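Side-chain contacts in vanadium-dependent bromoperoxidase (Corallina officinalis, PDB 1QHB), which catalyses the vanadate-dependent halogenation of organic substrates, using hydrogen peroxide to oxidise bromide: residues A[38-43]-A[401-406]; A[76-81]-A[121-126]; A[213-218]-A[551-556]; A[291-296]-A[447-452]. All coordinates share one frame; numbering follows the deposited sequence.

Contact 1 (A[38-43]-A[401-406]). With PO4 (phosphate ion), chain G.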
# COMPACT_ATOMS: atom_id res chain seq x y z
N GLY A 38 -25.55 36.58 2.23
CA GLY A 38 -26.21 36.85 0.97
C GLY A 38 -26.20 38.28 0.47
O GLY A 38 -26.57 38.59 -0.66
N GLU A 39 -25.70 39.22 1.27
CA GLU A 39 -25.76 40.64 1.00
C GLU A 39 -24.85 41.09 -0.12
O GLU A 39 -25.10 42.07 -0.82
CB GLU A 39 -25.32 41.46 2.22
CG GLU A 39 -26.55 41.88 3.01
CD GLU A 39 -26.16 42.66 4.25
OE1 GLU A 39 -25.10 42.41 4.82
OE2 GLU A 39 -27.01 43.50 4.58
N GLU A 40 -23.73 40.37 -0.22
CA GLU A 40 -22.69 40.79 -1.12
C GLU A 40 -23.16 41.27 -2.47
O GLU A 40 -22.67 42.30 -2.98
CB GLU A 40 -21.66 39.68 -1.22
CG GLU A 40 -20.41 40.15 -1.96
CD GLU A 40 -19.15 39.43 -1.62
OE1 GLU A 40 -18.66 39.52 -0.46
OE2 GLU A 40 -18.59 38.76 -2.53
N LEU A 41 -23.95 40.48 -3.16
CA LEU A 41 -24.41 40.82 -4.50
C LEU A 41 -25.86 41.24 -4.51
O LEU A 41 -26.33 41.48 -5.63
CB LEU A 41 -24.31 39.61 -5.46
CG LEU A 41 -22.89 39.09 -5.68
CD1 LEU A 41 -22.93 37.78 -6.46
CD2 LEU A 41 -22.07 40.15 -6.41
N LEU A 42 -26.48 41.28 -3.33
CA LEU A 42 -27.89 41.68 -3.26
C LEU A 42 -28.10 43.13 -3.67
O LEU A 42 -28.97 43.39 -4.51
CB LEU A 42 -28.42 41.41 -1.83
CG LEU A 42 -29.89 41.76 -1.53
CD1 LEU A 42 -30.86 40.99 -2.39
CD2 LEU A 42 -30.25 41.55 -0.06
N TYR A 43 -27.41 44.09 -3.09
CA TYR A 43 -27.69 45.51 -3.30
C TYR A 43 -27.21 45.96 -4.67
O TYR A 43 -26.11 45.64 -5.15
CB TYR A 43 -27.11 46.41 -2.17
CG TYR A 43 -27.55 45.87 -0.82
CD1 TYR A 43 -28.89 45.74 -0.48
CD2 TYR A 43 -26.60 45.42 0.08
CE1 TYR A 43 -29.27 45.21 0.75
CE2 TYR A 43 -26.99 44.92 1.33
CZ TYR A 43 -28.31 44.83 1.65
OH TYR A 43 -28.68 44.31 2.87
N ILE A 401 -14.78 34.50 3.11
CA ILE A 401 -16.18 34.23 3.16
C ILE A 401 -17.09 35.45 3.31
O ILE A 401 -17.84 35.73 2.38
CB ILE A 401 -16.48 33.28 4.35
CG1 ILE A 401 -15.65 32.01 4.28
CG2 ILE A 401 -17.97 32.94 4.46
CD1 ILE A 401 -15.89 31.15 3.05
N HIS A 402 -17.16 36.14 4.45
CA HIS A 402 -18.17 37.16 4.65
C HIS A 402 -17.86 38.56 4.20
O HIS A 402 -18.83 39.22 3.87
CB HIS A 402 -18.52 37.25 6.15
CG HIS A 402 -18.76 35.89 6.77
ND1 HIS A 402 -20.01 35.34 6.70
CD2 HIS A 402 -17.95 35.01 7.41
CE1 HIS A 402 -19.98 34.14 7.29
NE2 HIS A 402 -18.76 33.93 7.72
N ARG A 403 -16.64 39.07 4.25
CA ARG A 403 -16.33 40.42 3.87
C ARG A 403 -17.37 41.43 4.40
O ARG A 403 -17.82 42.25 3.63
CB ARG A 403 -16.21 40.50 2.33
CG ARG A 403 -14.89 39.82 1.85
CD ARG A 403 -14.84 39.70 0.35
NE ARG A 403 -15.90 38.91 -0.33
CZ ARG A 403 -15.80 37.64 -0.67
NH1 ARG A 403 -14.73 36.91 -0.40
NH2 ARG A 403 -16.74 36.99 -1.35
N ARG A 404 -17.66 41.42 5.70
CA ARG A 404 -18.58 42.36 6.33
C ARG A 404 -17.99 43.76 6.48
O ARG A 404 -16.80 43.92 6.84
CB ARG A 404 -19.08 41.85 7.67
CG ARG A 404 -20.16 42.75 8.30
CD ARG A 404 -20.50 42.28 9.71
NE ARG A 404 -21.74 42.91 10.19
CZ ARG A 404 -22.24 42.63 11.39
NH1 ARG A 404 -21.69 41.75 12.24
NH2 ARG A 404 -23.35 43.23 11.78
N LEU A 405 -18.83 44.76 6.17
CA LEU A 405 -18.36 46.13 6.26
C LEU A 405 -18.16 46.50 7.74
O LEU A 405 -18.92 46.08 8.61
CB LEU A 405 -19.26 47.17 5.58
CG LEU A 405 -20.48 47.69 6.33
CD1 LEU A 405 -21.20 48.62 5.36
CD2 LEU A 405 -21.39 46.55 6.78
N ARG A 406 -17.16 47.33 7.96
CA ARG A 406 -16.91 47.76 9.35
C ARG A 406 -17.99 48.75 9.75
O ARG A 406 -18.66 49.36 8.91
CB ARG A 406 -15.51 48.37 9.43
CG ARG A 406 -14.37 47.35 9.27
CD ARG A 406 -14.01 46.76 10.64
NE ARG A 406 -12.80 45.93 10.50
CZ ARG A 406 -12.05 45.53 11.49
NH1 ARG A 406 -12.31 45.86 12.75
NH2 ARG A 406 -10.98 44.79 11.27
P PO4 G . -9.63 43.41 14.74
O1 PO4 G . -10.23 44.70 14.30
O2 PO4 G . -9.91 43.12 16.17
O3 PO4 G . -8.18 43.45 14.50
O4 PO4 G . -10.28 42.34 13.89
O HOH W 1 -19.79 41.18 1.46
O HOH W 2 -19.56 37.26 0.92

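Contact 2 (A[76-81]-A[121-126])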
# COMPACT_ATOMS: atom_id res chain seq x y z
N LEU A 76 -14.54 43.05 -7.38
CA LEU A 76 -14.48 41.71 -7.96
C LEU A 76 -13.05 41.28 -8.21
O LEU A 76 -12.73 40.12 -7.98
CB LEU A 76 -15.31 41.61 -9.24
CG LEU A 76 -16.80 41.85 -9.03
CD1 LEU A 76 -17.55 42.09 -10.32
CD2 LEU A 76 -17.41 40.69 -8.21
N ALA A 77 -12.15 42.19 -8.54
CA ALA A 77 -10.72 41.84 -8.74
C ALA A 77 -10.09 41.58 -7.38
O ALA A 77 -9.28 40.66 -7.20
CB ALA A 77 -9.97 42.96 -9.45
N PHE A 78 -10.51 42.37 -6.38
CA PHE A 78 -10.05 42.23 -5.00
C PHE A 78 -10.42 40.85 -4.45
O PHE A 78 -9.60 40.18 -3.79
CB PHE A 78 -10.71 43.31 -4.17
CG PHE A 78 -10.56 43.30 -2.67
CD1 PHE A 78 -9.32 43.37 -2.08
CD2 PHE A 78 -11.68 43.26 -1.86
CE1 PHE A 78 -9.20 43.38 -0.69
CE2 PHE A 78 -11.57 43.26 -0.48
CZ PHE A 78 -10.32 43.33 0.10
N VAL A 79 -11.63 40.38 -4.70
CA VAL A 79 -12.05 39.04 -4.26
C VAL A 79 -11.19 37.97 -4.91
O VAL A 79 -10.71 37.03 -4.28
CB VAL A 79 -13.54 38.82 -4.55
CG1 VAL A 79 -13.95 37.38 -4.29
CG2 VAL A 79 -14.25 39.74 -3.55
N ARG A 80 -10.91 38.08 -6.22
CA ARG A 80 -10.10 37.09 -6.90
C ARG A 80 -8.72 37.07 -6.27
O ARG A 80 -8.15 36.01 -6.03
CB ARG A 80 -9.96 37.36 -8.40
CG ARG A 80 -11.23 37.07 -9.19
CD ARG A 80 -10.97 37.04 -10.68
NE ARG A 80 -10.60 38.32 -11.21
CZ ARG A 80 -11.34 39.36 -11.59
NH1 ARG A 80 -12.66 39.37 -11.55
NH2 ARG A 80 -10.74 40.43 -12.08
N ALA A 81 -8.15 38.26 -6.01
CA ALA A 81 -6.84 38.33 -5.38
C ALA A 81 -6.80 37.66 -4.01
O ALA A 81 -5.81 37.06 -3.65
CB ALA A 81 -6.38 39.81 -5.22
N ARG A 121 -2.56 53.22 2.59
CA ARG A 121 -2.11 52.05 3.38
C ARG A 121 -2.71 50.84 2.64
O ARG A 121 -3.72 51.04 1.97
CB ARG A 121 -2.52 52.12 4.86
CG ARG A 121 -4.00 52.34 5.09
CD ARG A 121 -4.35 52.45 6.57
NE ARG A 121 -3.95 51.25 7.30
CZ ARG A 121 -4.51 50.75 8.39
NH1 ARG A 121 -5.57 51.35 8.94
NH2 ARG A 121 -3.94 49.65 8.89
N GLY A 122 -2.14 49.64 2.74
CA GLY A 122 -2.64 48.48 2.04
C GLY A 122 -3.36 47.47 2.91
O GLY A 122 -3.42 47.63 4.14
N TRP A 123 -3.96 46.46 2.27
CA TRP A 123 -4.72 45.45 3.04
C TRP A 123 -3.77 44.59 3.86
O TRP A 123 -2.68 44.44 3.35
CB TRP A 123 -5.58 44.61 2.12
CG TRP A 123 -6.60 45.49 1.43
CD1 TRP A 123 -7.77 45.92 1.96
CD2 TRP A 123 -6.51 46.01 0.11
NE1 TRP A 123 -8.45 46.70 1.04
CE2 TRP A 123 -7.69 46.75 -0.10
CE3 TRP A 123 -5.59 45.91 -0.92
CZ2 TRP A 123 -7.96 47.42 -1.31
CZ3 TRP A 123 -5.87 46.55 -2.11
CH2 TRP A 123 -7.04 47.30 -2.30
N GLU A 124 -4.20 44.14 5.05
CA GLU A 124 -3.25 43.38 5.87
C GLU A 124 -3.46 41.89 5.73
O GLU A 124 -4.45 41.33 6.21
CB GLU A 124 -3.41 43.83 7.35
CG GLU A 124 -3.38 45.37 7.45
CD GLU A 124 -3.70 45.95 8.80
OE1 GLU A 124 -2.86 45.78 9.72
OE2 GLU A 124 -4.77 46.59 9.01
N ASN A 125 -2.53 41.18 5.06
CA ASN A 125 -2.67 39.73 4.95
C ASN A 125 -4.04 39.29 4.46
O ASN A 125 -4.76 38.49 5.12
CB ASN A 125 -2.48 39.08 6.33
CG ASN A 125 -1.07 39.30 6.86
OD1 ASN A 125 -0.89 39.90 7.94
ND2 ASN A 125 -0.11 38.83 6.07
N SER A 126 -4.40 39.73 3.26
CA SER A 126 -5.69 39.36 2.70
C SER A 126 -5.77 37.90 2.33
O SER A 126 -6.91 37.45 2.17
CB SER A 126 -6.01 40.24 1.50
OG SER A 126 -4.78 40.51 0.80
O HOH W 3 -4.88 38.49 -1.11

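Contact 3 (A[213-218]-A[551-556]). With PO4 (phosphate ion), chain G.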
# COMPACT_ATOMS: atom_id res chain seq x y z
N ARG A 213 -27.05 34.30 20.54
CA ARG A 213 -26.46 35.61 20.86
C ARG A 213 -27.49 36.72 21.08
O ARG A 213 -27.08 37.86 21.26
CB ARG A 213 -25.46 36.03 19.76
CG ARG A 213 -26.09 36.26 18.41
CD ARG A 213 -25.01 36.62 17.35
NE ARG A 213 -25.78 36.96 16.14
CZ ARG A 213 -25.84 36.17 15.08
NH1 ARG A 213 -25.15 35.03 15.04
NH2 ARG A 213 -26.57 36.53 14.04
N ARG A 214 -28.79 36.40 21.07
CA ARG A 214 -29.78 37.45 21.25
C ARG A 214 -29.82 37.95 22.68
O ARG A 214 -29.75 37.13 23.58
CB ARG A 214 -31.17 36.99 20.82
CG ARG A 214 -32.14 38.20 20.84
CD ARG A 214 -33.22 37.92 19.81
NE ARG A 214 -34.20 38.99 19.81
CZ ARG A 214 -35.07 39.13 18.81
NH1 ARG A 214 -35.01 38.27 17.81
NH2 ARG A 214 -35.94 40.12 18.89
N ARG A 215 -29.89 39.27 22.90
CA ARG A 215 -29.83 39.77 24.26
C ARG A 215 -31.20 40.24 24.72
O ARG A 215 -31.98 40.70 23.91
CB ARG A 215 -28.79 40.88 24.44
CG ARG A 215 -27.38 40.42 24.22
CD ARG A 215 -26.41 41.56 24.21
NE ARG A 215 -26.28 42.23 22.93
CZ ARG A 215 -25.65 43.42 22.85
NH1 ARG A 215 -25.15 43.95 23.95
NH2 ARG A 215 -25.55 44.01 21.67
N GLY A 216 -31.43 40.21 26.03
CA GLY A 216 -32.70 40.70 26.54
C GLY A 216 -32.53 42.14 27.04
O GLY A 216 -31.67 42.93 26.69
N GLU A 217 -33.37 42.50 27.99
CA GLU A 217 -33.52 43.80 28.57
C GLU A 217 -32.20 44.39 29.04
O GLU A 217 -31.39 43.80 29.73
CB GLU A 217 -34.54 43.69 29.71
CG GLU A 217 -35.04 45.06 30.17
CD GLU A 217 -35.72 45.05 31.52
OE1 GLU A 217 -35.86 43.99 32.16
OE2 GLU A 217 -36.11 46.16 31.96
N VAL A 218 -31.98 45.65 28.61
CA VAL A 218 -30.75 46.31 29.03
C VAL A 218 -30.96 46.97 30.39
O VAL A 218 -32.00 47.59 30.60
CB VAL A 218 -30.38 47.35 27.98
CG1 VAL A 218 -29.08 48.06 28.32
CG2 VAL A 218 -30.36 46.65 26.62
N HIS A 551 -15.93 47.29 15.64
CA HIS A 551 -16.60 46.01 15.53
C HIS A 551 -18.05 46.12 16.02
O HIS A 551 -18.36 47.01 16.83
CB HIS A 551 -15.91 44.94 16.42
CG HIS A 551 -14.83 44.27 15.62
ND1 HIS A 551 -15.08 43.62 14.44
CD2 HIS A 551 -13.50 44.28 15.77
CE1 HIS A 551 -13.93 43.18 13.95
NE2 HIS A 551 -12.95 43.58 14.72
N TYR A 552 -18.86 45.15 15.66
CA TYR A 552 -20.21 45.05 16.22
C TYR A 552 -20.26 43.97 17.26
O TYR A 552 -19.39 43.06 17.23
CB TYR A 552 -21.19 44.59 15.13
CG TYR A 552 -21.09 45.32 13.81
CD1 TYR A 552 -20.18 44.94 12.83
CD2 TYR A 552 -21.96 46.37 13.56
CE1 TYR A 552 -20.11 45.58 11.61
CE2 TYR A 552 -21.91 47.02 12.31
CZ TYR A 552 -20.98 46.61 11.37
OH TYR A 552 -20.99 47.26 10.16
N PHE A 553 -21.29 43.91 18.09
CA PHE A 553 -21.40 42.78 19.05
C PHE A 553 -21.23 41.40 18.44
O PHE A 553 -20.50 40.54 18.98
CB PHE A 553 -22.78 42.88 19.72
CG PHE A 553 -22.88 41.85 20.85
CD1 PHE A 553 -22.34 42.12 22.09
CD2 PHE A 553 -23.49 40.62 20.64
CE1 PHE A 553 -22.41 41.19 23.12
CE2 PHE A 553 -23.55 39.73 21.65
CZ PHE A 553 -23.03 39.98 22.90
N SER A 554 -21.91 41.05 17.36
CA SER A 554 -21.94 39.74 16.73
C SER A 554 -20.58 39.31 16.20
O SER A 554 -20.22 38.11 16.27
CB SER A 554 -22.97 39.68 15.58
OG SER A 554 -22.67 40.77 14.67
N ASP A 555 -19.72 40.22 15.77
CA ASP A 555 -18.39 39.94 15.36
C ASP A 555 -17.59 39.33 16.54
O ASP A 555 -16.77 38.42 16.37
CB ASP A 555 -17.60 41.24 15.04
CG ASP A 555 -18.08 42.01 13.82
OD1 ASP A 555 -18.85 41.49 12.95
OD2 ASP A 555 -17.57 43.17 13.72
N GLN A 556 -17.75 39.95 17.70
CA GLN A 556 -17.02 39.55 18.90
C GLN A 556 -17.48 38.20 19.44
O GLN A 556 -16.69 37.25 19.64
CB GLN A 556 -17.13 40.65 19.99
CG GLN A 556 -16.66 42.01 19.53
CD GLN A 556 -15.49 42.03 18.59
OE1 GLN A 556 -15.57 41.70 17.42
NE2 GLN A 556 -14.30 42.39 18.99
P PO4 G . -9.63 43.41 14.74
O1 PO4 G . -10.23 44.70 14.30
O2 PO4 G . -9.91 43.12 16.17
O3 PO4 G . -8.18 43.45 14.50
O4 PO4 G . -10.28 42.34 13.89

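Contact 4 (A[291-296]-A[447-452])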
# COMPACT_ATOMS: atom_id res chain seq x y z
N PHE A 291 -12.78 61.08 16.09
CA PHE A 291 -12.24 61.23 14.75
C PHE A 291 -13.21 60.74 13.70
O PHE A 291 -14.15 60.00 14.04
CB PHE A 291 -10.94 60.40 14.57
CG PHE A 291 -9.86 60.79 15.56
CD1 PHE A 291 -8.98 61.80 15.24
CD2 PHE A 291 -9.73 60.15 16.78
CE1 PHE A 291 -7.97 62.18 16.11
CE2 PHE A 291 -8.74 60.53 17.67
CZ PHE A 291 -7.87 61.56 17.34
N MET A 292 -12.93 61.18 12.48
CA MET A 292 -13.75 60.78 11.35
C MET A 292 -15.20 61.20 11.52
O MET A 292 -16.11 60.48 11.13
CB MET A 292 -13.61 59.25 11.15
CG MET A 292 -12.30 58.84 10.60
SD MET A 292 -11.90 57.09 10.68
CE MET A 292 -13.12 56.46 9.51
N THR A 293 -15.43 62.40 12.02
CA THR A 293 -16.77 62.92 12.22
C THR A 293 -17.11 63.88 11.09
O THR A 293 -18.24 64.37 11.02
CB THR A 293 -16.87 63.70 13.55
OG1 THR A 293 -15.86 64.73 13.59
CG2 THR A 293 -16.60 62.75 14.71
N ASP A 294 -16.20 64.10 10.17
CA ASP A 294 -16.43 64.92 9.01
C ASP A 294 -16.47 64.00 7.78
O ASP A 294 -15.56 63.18 7.57
CB ASP A 294 -15.29 65.93 8.90
CG ASP A 294 -15.35 66.61 7.56
OD1 ASP A 294 -16.22 67.49 7.37
OD2 ASP A 294 -14.57 66.27 6.67
N LEU A 295 -17.48 64.23 6.92
CA LEU A 295 -17.66 63.45 5.72
C LEU A 295 -16.46 63.38 4.81
O LEU A 295 -16.10 62.24 4.38
CB LEU A 295 -18.83 64.00 4.89
CG LEU A 295 -19.20 63.08 3.70
CD1 LEU A 295 -19.61 61.73 4.25
CD2 LEU A 295 -20.28 63.72 2.83
N LYS A 296 -15.82 64.51 4.49
CA LYS A 296 -14.65 64.36 3.58
C LYS A 296 -13.49 63.61 4.17
O LYS A 296 -12.83 62.88 3.41
CB LYS A 296 -14.21 65.74 3.09
CG LYS A 296 -15.34 66.38 2.26
CD LYS A 296 -14.87 67.80 1.91
CE LYS A 296 -15.85 68.42 0.92
NZ LYS A 296 -15.15 69.51 0.16
N SER A 447 -25.09 66.58 16.89
CA SER A 447 -24.72 67.72 17.74
C SER A 447 -23.33 67.49 18.28
O SER A 447 -22.48 68.36 18.19
CB SER A 447 -25.81 67.87 18.80
OG SER A 447 -25.36 68.64 19.91
N SER A 448 -23.02 66.25 18.70
CA SER A 448 -21.63 66.01 19.16
C SER A 448 -20.67 66.16 17.99
O SER A 448 -19.60 66.71 18.21
CB SER A 448 -21.55 64.63 19.82
OG SER A 448 -20.19 64.28 20.11
N ASN A 449 -20.98 65.67 16.78
CA ASN A 449 -20.08 65.77 15.65
C ASN A 449 -19.89 67.21 15.18
O ASN A 449 -18.79 67.59 14.71
CB ASN A 449 -20.62 64.92 14.50
CG ASN A 449 -20.50 63.42 14.75
OD1 ASN A 449 -19.86 63.01 15.72
ND2 ASN A 449 -21.05 62.53 13.96
N GLU A 450 -20.94 68.05 15.28
CA GLU A 450 -20.77 69.46 14.90
C GLU A 450 -19.72 70.10 15.81
O GLU A 450 -18.77 70.70 15.26
CB GLU A 450 -22.07 70.24 14.95
CG GLU A 450 -21.92 71.73 14.66
CD GLU A 450 -23.23 72.49 14.74
OE1 GLU A 450 -24.17 72.04 15.43
OE2 GLU A 450 -23.32 73.56 14.11
N LYS A 451 -19.81 69.80 17.13
CA LYS A 451 -18.75 70.37 17.98
C LYS A 451 -17.40 69.85 17.61
O LYS A 451 -16.43 70.60 17.60
CB LYS A 451 -19.01 70.04 19.46
CG LYS A 451 -20.32 70.58 19.98
CD LYS A 451 -20.68 69.89 21.29
CE LYS A 451 -22.04 70.38 21.77
NZ LYS A 451 -22.24 70.13 23.23
N GLN A 452 -17.28 68.54 17.33
CA GLN A 452 -15.94 68.03 16.95
C GLN A 452 -15.46 68.71 15.69
O GLN A 452 -14.32 69.17 15.59
CB GLN A 452 -16.04 66.50 16.77
CG GLN A 452 -14.67 65.88 16.51
CD GLN A 452 -13.72 65.95 17.69
OE1 GLN A 452 -13.98 65.41 18.78
NE2 GLN A 452 -12.58 66.59 17.50

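Contact 1 (A[38-43]-A[401-406])
Glu40 OE1 is gripped by two donors, Arg403 NE at 2.8 Å and water 2, while water 1 lies 2.8 Å from the same oxygen with its protons contested by other acceptors. The other carboxylate oxygen, Glu40 OE2, takes Arg403 NH2 at 2.8 Å, with an N-H...O angle of 156°. The salt bridge is therefore bidentate and side-on, NE and one NH2 hydrogen each serving a different oxygen on its syn side. It is not coplanar, since the carboxylate and guanidinium planes are 47° apart. Glu40 reaches across because its CG stands opposite the backbone N and its chain runs on extended, while Arg403 folds at chi3 to present its NE edge. Water 2 ties Glu40 OE1 to Ile401 O, which it meets at 2.7 Å, and water 1 lies between Glu40 OE1 and Arg403 O, so the carboxylate also holds the backbone where helix 376-402 ends. Arg403 is the first residue to leave that helix, with positive phi (43°). Its guanidinium is further fixed by Phe399 O on NH1 and by Gln595 of a second subunit on NH2, which places the bridge at an interface of the dodecamer. Phe75 of helix 72-84 packs on both Glu40 and Arg403. Three residues on, Arg406, the N-cap residue of helix 407-422, turns its guanidinium edge to the phosphate in the vanadate site. Arg406 NH1 and NH2 both donate to phosphate O1, at 2.8 and 3.1 Å respectively.

Contact 2 (A[76-81]-A[121-126])
Phe78 belongs to a regular helical turn of helix 72-84, as the bond from Ala81 N to Ala77 O (2.9 Å) attests, whereas Trp123 lies in an extended segment with a short, weakly bonded strand at 123-124. After that strand the chain turns at Asn125, whose phi is positive, and brings Ser126 back toward the helix. Between the two backbones the aromatic side chains meet. Phe78 CE1 rests over one face of the indole, offset toward its rim, and is 3.7 Å from Trp123 CE2. The ring planes make an angle of 38° and the phenyl and pyrrole centroids are 4.7 Å apart, an oblique meeting of the two rings. With CG opposite the backbone N (chi1 172°), the Phe78 ring extends out from the helix to the indole. Trp123 and Glu124 also pair with a strand of a third subunit in a parallel ladder, so this helix-to-strand contact backs an intersubunit sheet. At its rim the indole NE1 donates to Lys59 O, and the ring also meets Phe477. Polar linkage is indirect, through water 3, which lies 3.1 Å from Ala81 O and 2.8 Å from Ser126 OG.

Contact 3 (A[213-218]-A[551-556])
Arg215 lays its guanidinium flat on the Phe553 ring: the two planes differ by 9° and the group centres are 3.8 Å apart. Arg215 CZ stands almost above the ring centroid, which makes this a cation-pi interaction over the face. The nearest pair is Arg215 NH2 with Phe553 CG at 3.5 Å, so that nitrogen lies over the CB end of the ring, while the aliphatic CD covers the opposite end in a CH-pi contact, 4.2 Å from the centroid. A bend at chi3 (-84°) turns the guanidinium onto the face. Its rotation is further fixed by a salt bridge from NH1 to Glu161. Beside this stack Arg213 is extended from CG to NE and passes Ser554, with NE 4.0 Å from Ser554 CB; its charge is paired with Glu154 and Glu558. Within 551-556, Asp555 OD2 accepts from His551 ND1 at 2.6 Å and from Tyr552 N, the two donors approaching from opposite faces of the carboxylate. This steadies the imidazole, whose NE2 donates to phosphate O4 at 3.1 Å in the vanadate site. Tyr552 is the N-cap residue of helix 553-574; the start of that helix and the loop after helix 208-213 both face helix 153-167, whose Glu154 and Glu161 pair with the two arginines while its Glu158 touches Phe553 and bonds to Ser554 OG.

Contact 4 (A[291-296]-A[447-452])
Thr293, Asn449 and Gln452 carry nearly all of this contact, in which the turn that leads into helix 295-302 lies against one face of helix 439-456. Asn449 and Gln452 are three residues apart on that helix and so project from the same side, as expected one turn along, and Thr293 inserts between them. Backbones are close here, the CA atoms of Thr293 and Asn449 being 5.6 Å apart. The two branches of Thr293 are divided between the two partners. Its methyl CG2 meets the Asn449 amide oxygen, OD1, at 3.4 Å, and its CB lies 3.8 Å from Asn449 CG, so the aliphatic part of the threonine touches the carboxamide. With chi1 at 55°, OG1 is placed between the backbone N and the carbonyl carbon and is directed at the Gln452 stem. These contacts are van der Waals in kind; several of the polar atoms bond to residues outside the pair of segments. Thr293 OG1 is hydrogen-bonded to Asn453 OD1, Asn449 ND2 bonds to both Ser464 O and Leu466 O, and Gln452 OE1 accepts from Asp290 N, just before the turn. Chi1 (-175°) sends Gln452 CG out opposite the backbone N to Thr293, the two side chains crossing at about a right angle, and the bend at chi2 (68°) then turns the amide toward Asp290 N. Next along the turn, Asp294 is the N-cap of helix 295-302, and its OD2 accepts from Val297 N. Gln452 comes nearest to Thr293 through its CG, 3.4 Å from Thr293 OG1.

How the contacts relate
Contacts 1 and 3 meet at the vanadate site, here occupied by phosphate: Arg406 and His551 both bond to it, although the contact centres are about 19 Å apart. They are also joined directly by two probable hydrogen bonds, Arg404 NH1 to Ser554 OG and Leu405 O to Tyr552 OH, each 2.8 Å. Contact 2 is nested in the chain loop that contact 1 closes and touches it through Val79 CG2, 3.7 Å from Arg403 NE; both contacts border the same second subunit. Contact 4 lies away from the annotated sites, with its nearest atoms about 8 Å from contact 1, and is nested within the loop closed by contact 3.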